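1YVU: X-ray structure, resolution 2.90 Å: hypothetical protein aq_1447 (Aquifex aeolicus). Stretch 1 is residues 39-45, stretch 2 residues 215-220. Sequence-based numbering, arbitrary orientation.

Stretch 1, residues 39-45: RWRVFLQ
Stretch 2, residues 215-220: ERSTHK

Residues 39-45 form part of a longer helix that extends beyond both ends of the stretch, with phi between -55° and -73° and psi between -30° and -49°. Its internal ladder is explicit: Phe 43 N to Arg 39 O is 3.3 Å, Leu 44 N to Trp 40 O 3.0 Å, and Gln 45 N to Arg 41 O 3.0 Å. The second stretch leaves a helix at Arg 216 (phi/psi -99/7), becomes extended at Ser 217 (-84/123), turns back to -65/-39 at Thr 218 and opens again at His 219 (-113/169). The register is set by Arg 41 and Thr 218, whose CA atoms lie 7.5 Å apart; the CA atoms of Leu 44 and His 219 are 9.0 Å apart. Together the two segments bury 266 Å².

Thr 218 covers the most surface, and three helix residues meet it. Its CA-to-CB bond points sideways, with chi1 at 31°, between the standard wells, yet its carbonyl is presented to the helix. Trp 40 NE1 donates a hydrogen bond to Thr 218 O at 3.2 Å, with an N-H...O angle of 158°. The acceptor lies at the edge of the indole, near its plane, where the N-H bond is directed, so position and angle agree. This is the sole hydrogen bond between the stretches. Leu 44, one turn further along the helix (chi1 m, chi2 t), places CD1 3.1 Å from the same Thr 218 O, a close approach of a methyl group to a carbonyl oxygen.

The CA-to-CB bond of Trp 40 points toward the loop, with chi1 t (172°) and chi2 -110°, and the same indole makes a second contact. Its six-membered ring and the His 219 ring form an offset stack: the centroids are 4.8 Å apart and the planes incline by 29°. Trp 40 CZ2 approaches His 219 CE1 to 3.5 Å and lies over one face of the imidazole; the tilt makes the stack less than parallel. The CA-to-CB bond of His 219 points sideways, but chi1 m (-71°) and chi2 -114° bring the end of the side chain nearer the helix. The indole thus uses its nitrogen for the carbonyl of one residue and its benzo ring for the side chain of the next.

Arg 41 also starts sideways and reaches the loop by its length: chi1 m, chi2 t and chi3 t extend the chain, and chi4 at -64° turns the guanidinium. Its NH2 is 3.3 Å from Thr 218 CG2, with the methyl over one face of the guanidinium, a packing contact. Arg 216 O sits at the edge of that group, near its plane, 3.6 Å from Arg 41 NH2, a near approach and not a hydrogen bond. The other stretch covers 63 Å² of Arg 41 as a whole, and no hydrogen bond joins it to the loop.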

ATOM      1  N   ARG A  39       0.939  15.894 -22.153  1.00 44.00           N
ATOM      2  CA  ARG A  39       2.271  15.360 -22.446  1.00 43.66           C
ATOM      3  C   ARG A  39       2.146  13.980 -23.113  1.00 46.32           C
ATOM      4  O   ARG A  39       2.922  13.644 -24.022  1.00 47.91           O
ATOM      5  CB  ARG A  39       3.095  15.328 -21.142  1.00 46.74           C
ATOM      6  CG  ARG A  39       4.364  14.464 -21.119  1.00 44.50           C
ATOM      7  CD  ARG A  39       4.168  13.357 -20.091  1.00 49.96           C
ATOM      8  NE  ARG A  39       5.058  12.205 -20.214  1.00 47.73           N
ATOM      9  CZ  ARG A  39       5.149  11.393 -21.269  1.00 53.55           C
ATOM     10  NH1 ARG A  39       4.428  11.576 -22.365  1.00 47.61           N
ATOM     11  NH2 ARG A  39       5.886  10.299 -21.173  1.00 63.67           N
ATOM     12  N   TRP A  40       1.108  13.237 -22.715  1.00 40.79           N
ATOM     13  CA  TRP A  40       0.835  11.920 -23.262  1.00 43.88           C
ATOM     14  C   TRP A  40       0.351  12.083 -24.700  1.00 45.65           C
ATOM     15  O   TRP A  40       0.828  11.393 -25.614  1.00 43.80           O
ATOM     16  CB  TRP A  40      -0.199  11.185 -22.379  1.00 38.77           C
ATOM     17  CG  TRP A  40      -0.718   9.876 -22.944  1.00 49.17           C
ATOM     18  CD1 TRP A  40      -1.984   9.642 -23.418  1.00 48.48           C
ATOM     19  CD2 TRP A  40       0.030   8.670 -23.194  1.00 50.84           C
ATOM     20  NE1 TRP A  40      -2.067   8.381 -23.965  1.00 56.06           N
ATOM     21  CE2 TRP A  40      -0.849   7.761 -23.843  1.00 53.76           C
ATOM     22  CE3 TRP A  40       1.362   8.265 -22.944  1.00 55.42           C
ATOM     23  CZ2 TRP A  40      -0.435   6.462 -24.249  1.00 54.35           C
ATOM     24  CZ3 TRP A  40       1.774   6.965 -23.351  1.00 56.59           C
ATOM     25  CH2 TRP A  40       0.870   6.086 -23.996  1.00 51.82           C
ATOM     26  N   ARG A  41      -0.521  13.073 -24.890  1.00 44.17           N
ATOM     27  CA  ARG A  41      -1.118  13.386 -26.183  1.00 40.42           C
ATOM     28  C   ARG A  41      -0.165  14.041 -27.161  1.00 40.78           C
ATOM     29  O   ARG A  41      -0.289  13.790 -28.372  1.00 36.29           O
ATOM     30  CB  ARG A  41      -2.368  14.218 -25.983  1.00 42.73           C
ATOM     31  CG  ARG A  41      -3.437  13.456 -25.215  1.00 50.34           C
ATOM     32  CD  ARG A  41      -4.670  14.313 -24.954  1.00 56.45           C
ATOM     33  NE  ARG A  41      -5.848  13.568 -24.485  1.00 57.98           N
ATOM     34  CZ  ARG A  41      -6.500  12.634 -25.183  1.00 56.46           C
ATOM     35  NH1 ARG A  41      -6.100  12.265 -26.404  1.00 61.27           N
ATOM     36  NH2 ARG A  41      -7.652  12.167 -24.719  1.00 63.09           N
ATOM     37  N   VAL A  42       0.821  14.800 -26.631  1.00 37.02           N
ATOM     38  CA  VAL A  42       1.864  15.470 -27.449  1.00 31.17           C
ATOM     39  C   VAL A  42       2.691  14.357 -28.047  1.00 26.98           C
ATOM     40  O   VAL A  42       3.062  14.420 -29.185  1.00 28.64           O
ATOM     41  CB  VAL A  42       2.884  16.346 -26.673  1.00 29.29           C
ATOM     42  CG1 VAL A  42       3.757  17.155 -27.665  1.00 29.32           C
ATOM     43  CG2 VAL A  42       2.219  17.284 -25.744  1.00 31.06           C
ATOM     44  N   PHE A  43       2.943  13.327 -27.260  1.00 24.37           N
ATOM     45  CA  PHE A  43       3.686  12.163 -27.706  1.00 26.96           C
ATOM     46  C   PHE A  43       2.841  11.331 -28.726  1.00 31.76           C
ATOM     47  O   PHE A  43       3.387  10.809 -29.694  1.00 29.59           O
ATOM     48  CB  PHE A  43       4.135  11.382 -26.441  1.00 28.36           C
ATOM     49  CG  PHE A  43       4.512   9.936 -26.674  1.00 25.17           C
ATOM     50  CD1 PHE A  43       5.541   9.572 -27.583  1.00 17.19           C
ATOM     51  CD2 PHE A  43       3.803   8.919 -25.995  1.00 21.63           C
ATOM     52  CE1 PHE A  43       5.854   8.213 -27.820  1.00 22.29           C
ATOM     53  CE2 PHE A  43       4.104   7.549 -26.218  1.00 19.12           C
ATOM     54  CZ  PHE A  43       5.129   7.199 -27.136  1.00 24.10           C
ATOM     55  N   LEU A  44       1.519  11.287 -28.560  1.00 36.41           N
ATOM     56  CA  LEU A  44       0.659  10.529 -29.479  1.00 42.99           C
ATOM     57  C   LEU A  44       0.532  11.095 -30.897  1.00 46.96           C
ATOM     58  O   LEU A  44       0.696  10.352 -31.876  1.00 39.70           O
ATOM     59  CB  LEU A  44      -0.739  10.341 -28.885  1.00 44.34           C
ATOM     60  CG  LEU A  44      -0.964   9.418 -27.683  1.00 45.37           C
ATOM     61  CD1 LEU A  44      -2.466   9.273 -27.525  1.00 45.76           C
ATOM     62  CD2 LEU A  44      -0.327   8.045 -27.875  1.00 36.11           C
ATOM     63  N   GLN A  45       0.258  12.408 -30.992  1.00 53.66           N
ATOM     64  CA  GLN A  45       0.098  13.138 -32.266  1.00 53.55           C
ATOM     65  C   GLN A  45       1.397  13.329 -33.042  1.00 56.15           C
ATOM     66  O   GLN A  45       1.413  13.252 -34.280  1.00 55.69           O
ATOM     67  CB  GLN A  45      -0.574  14.490 -32.030  1.00 66.83           C
ATOM     68  CG  GLN A  45      -2.082  14.383 -31.900  1.00 69.04           C
ATOM     69  CD  GLN A  45      -2.812  15.661 -32.276  1.00 74.83           C
ATOM     70  OE1 GLN A  45      -2.463  16.338 -33.251  1.00 73.16           O
ATOM     71  NE2 GLN A  45      -3.856  15.982 -31.513  1.00 79.35           N
ATOM     72  N   GLU A 215     -13.740   9.797 -29.548  1.00 53.62           N
ATOM     73  CA  GLU A 215     -12.931  10.960 -29.888  1.00 63.02           C
ATOM     74  C   GLU A 215     -12.173  11.460 -28.645  1.00 65.59           C
ATOM     75  O   GLU A 215     -11.114  12.101 -28.758  1.00 67.28           O
ATOM     76  CB  GLU A 215     -13.805  12.066 -30.474  1.00 71.49           C
ATOM     77  CG  GLU A 215     -14.119  11.860 -31.957  1.00 76.53           C
ATOM     78  CD  GLU A 215     -15.111  12.881 -32.510  1.00 86.35           C
ATOM     79  OE1 GLU A 215     -15.489  13.845 -31.796  1.00 87.79           O
ATOM     80  OE2 GLU A 215     -15.522  12.714 -33.680  1.00 91.79           O
ATOM     81  N   ARG A 216     -12.699  11.108 -27.470  1.00 65.91           N
ATOM     82  CA  ARG A 216     -12.102  11.490 -26.189  1.00 64.90           C
ATOM     83  C   ARG A 216     -11.258  10.397 -25.566  1.00 62.32           C
ATOM     84  O   ARG A 216     -10.809  10.539 -24.421  1.00 56.97           O
ATOM     85  CB  ARG A 216     -13.175  11.902 -25.184  1.00 68.96           C
ATOM     86  CG  ARG A 216     -13.854  13.212 -25.489  1.00 67.22           C
ATOM     87  CD  ARG A 216     -14.970  13.420 -24.505  1.00 72.11           C
ATOM     88  NE  ARG A 216     -15.979  14.352 -25.000  1.00 64.18           N
ATOM     89  CZ  ARG A 216     -17.141  14.566 -24.400  1.00 61.18           C
ATOM     90  NH1 ARG A 216     -17.424  13.904 -23.280  1.00 69.17           N
ATOM     91  NH2 ARG A 216     -18.006  15.439 -24.911  1.00 60.67           N
ATOM     92  N   SER A 217     -11.044   9.311 -26.306  1.00 62.68           N
ATOM     93  CA  SER A 217     -10.246   8.216 -25.769  1.00 60.36           C
ATOM     94  C   SER A 217      -8.733   8.391 -25.928  1.00 57.63           C
ATOM     95  O   SER A 217      -8.206   8.647 -27.024  1.00 59.26           O
ATOM     96  CB  SER A 217     -10.754   6.853 -26.249  1.00 61.61           C
ATOM     97  OG  SER A 217     -10.884   6.802 -27.647  1.00 61.94           O
ATOM     98  N   THR A 218      -8.068   8.338 -24.777  1.00 54.13           N
ATOM     99  CA  THR A 218      -6.623   8.501 -24.639  1.00 55.49           C
ATOM    100  C   THR A 218      -5.713   7.448 -25.287  1.00 56.49           C
ATOM    101  O   THR A 218      -4.628   7.795 -25.779  1.00 59.21           O
ATOM    102  CB  THR A 218      -6.263   8.555 -23.172  1.00 48.64           C
ATOM    103  OG1 THR A 218      -7.192   7.749 -22.443  1.00 46.95           O
ATOM    104  CG2 THR A 218      -6.307   9.962 -22.663  1.00 50.79           C
ATOM    105  N   HIS A 219      -6.127   6.173 -25.222  1.00 57.97           N
ATOM    106  CA  HIS A 219      -5.370   5.043 -25.778  1.00 52.53           C
ATOM    107  C   HIS A 219      -6.086   4.403 -26.955  1.00 51.31           C
ATOM    108  O   HIS A 219      -7.263   4.660 -27.177  1.00 50.18           O
ATOM    109  CB  HIS A 219      -5.145   3.974 -24.714  1.00 52.02           C
ATOM    110  CG  HIS A 219      -4.165   4.353 -23.639  1.00 48.76           C
ATOM    111  ND1 HIS A 219      -2.947   3.710 -23.487  1.00 48.70           N
ATOM    112  CD2 HIS A 219      -4.250   5.231 -22.616  1.00 51.86           C
ATOM    113  CE1 HIS A 219      -2.339   4.175 -22.415  1.00 46.07           C
ATOM    114  NE2 HIS A 219      -3.105   5.103 -21.867  1.00 51.12           N
ATOM    115  N   LYS A 220      -5.372   3.523 -27.658  1.00 52.55           N
ATOM    116  CA  LYS A 220      -5.849   2.804 -28.852  1.00 52.40           C
ATOM    117  C   LYS A 220      -6.896   1.702 -28.614  1.00 50.54           C
ATOM    118  O   LYS A 220      -7.888   1.637 -29.350  1.00 53.61           O
ATOM    119  CB  LYS A 220      -4.647   2.224 -29.602  1.00 57.72           C
ATOM    120  CG  LYS A 220      -4.931   1.649 -30.980  1.00 56.45           C
ATOM    121  CD  LYS A 220      -3.738   0.820 -31.419  1.00 65.79           C
ATOM    122  CE  LYS A 220      -3.864   0.346 -32.854  1.00 61.45           C
ATOM    123  NZ  LYS A 220      -2.627  -0.366 -33.281  1.00 65.95           N
TER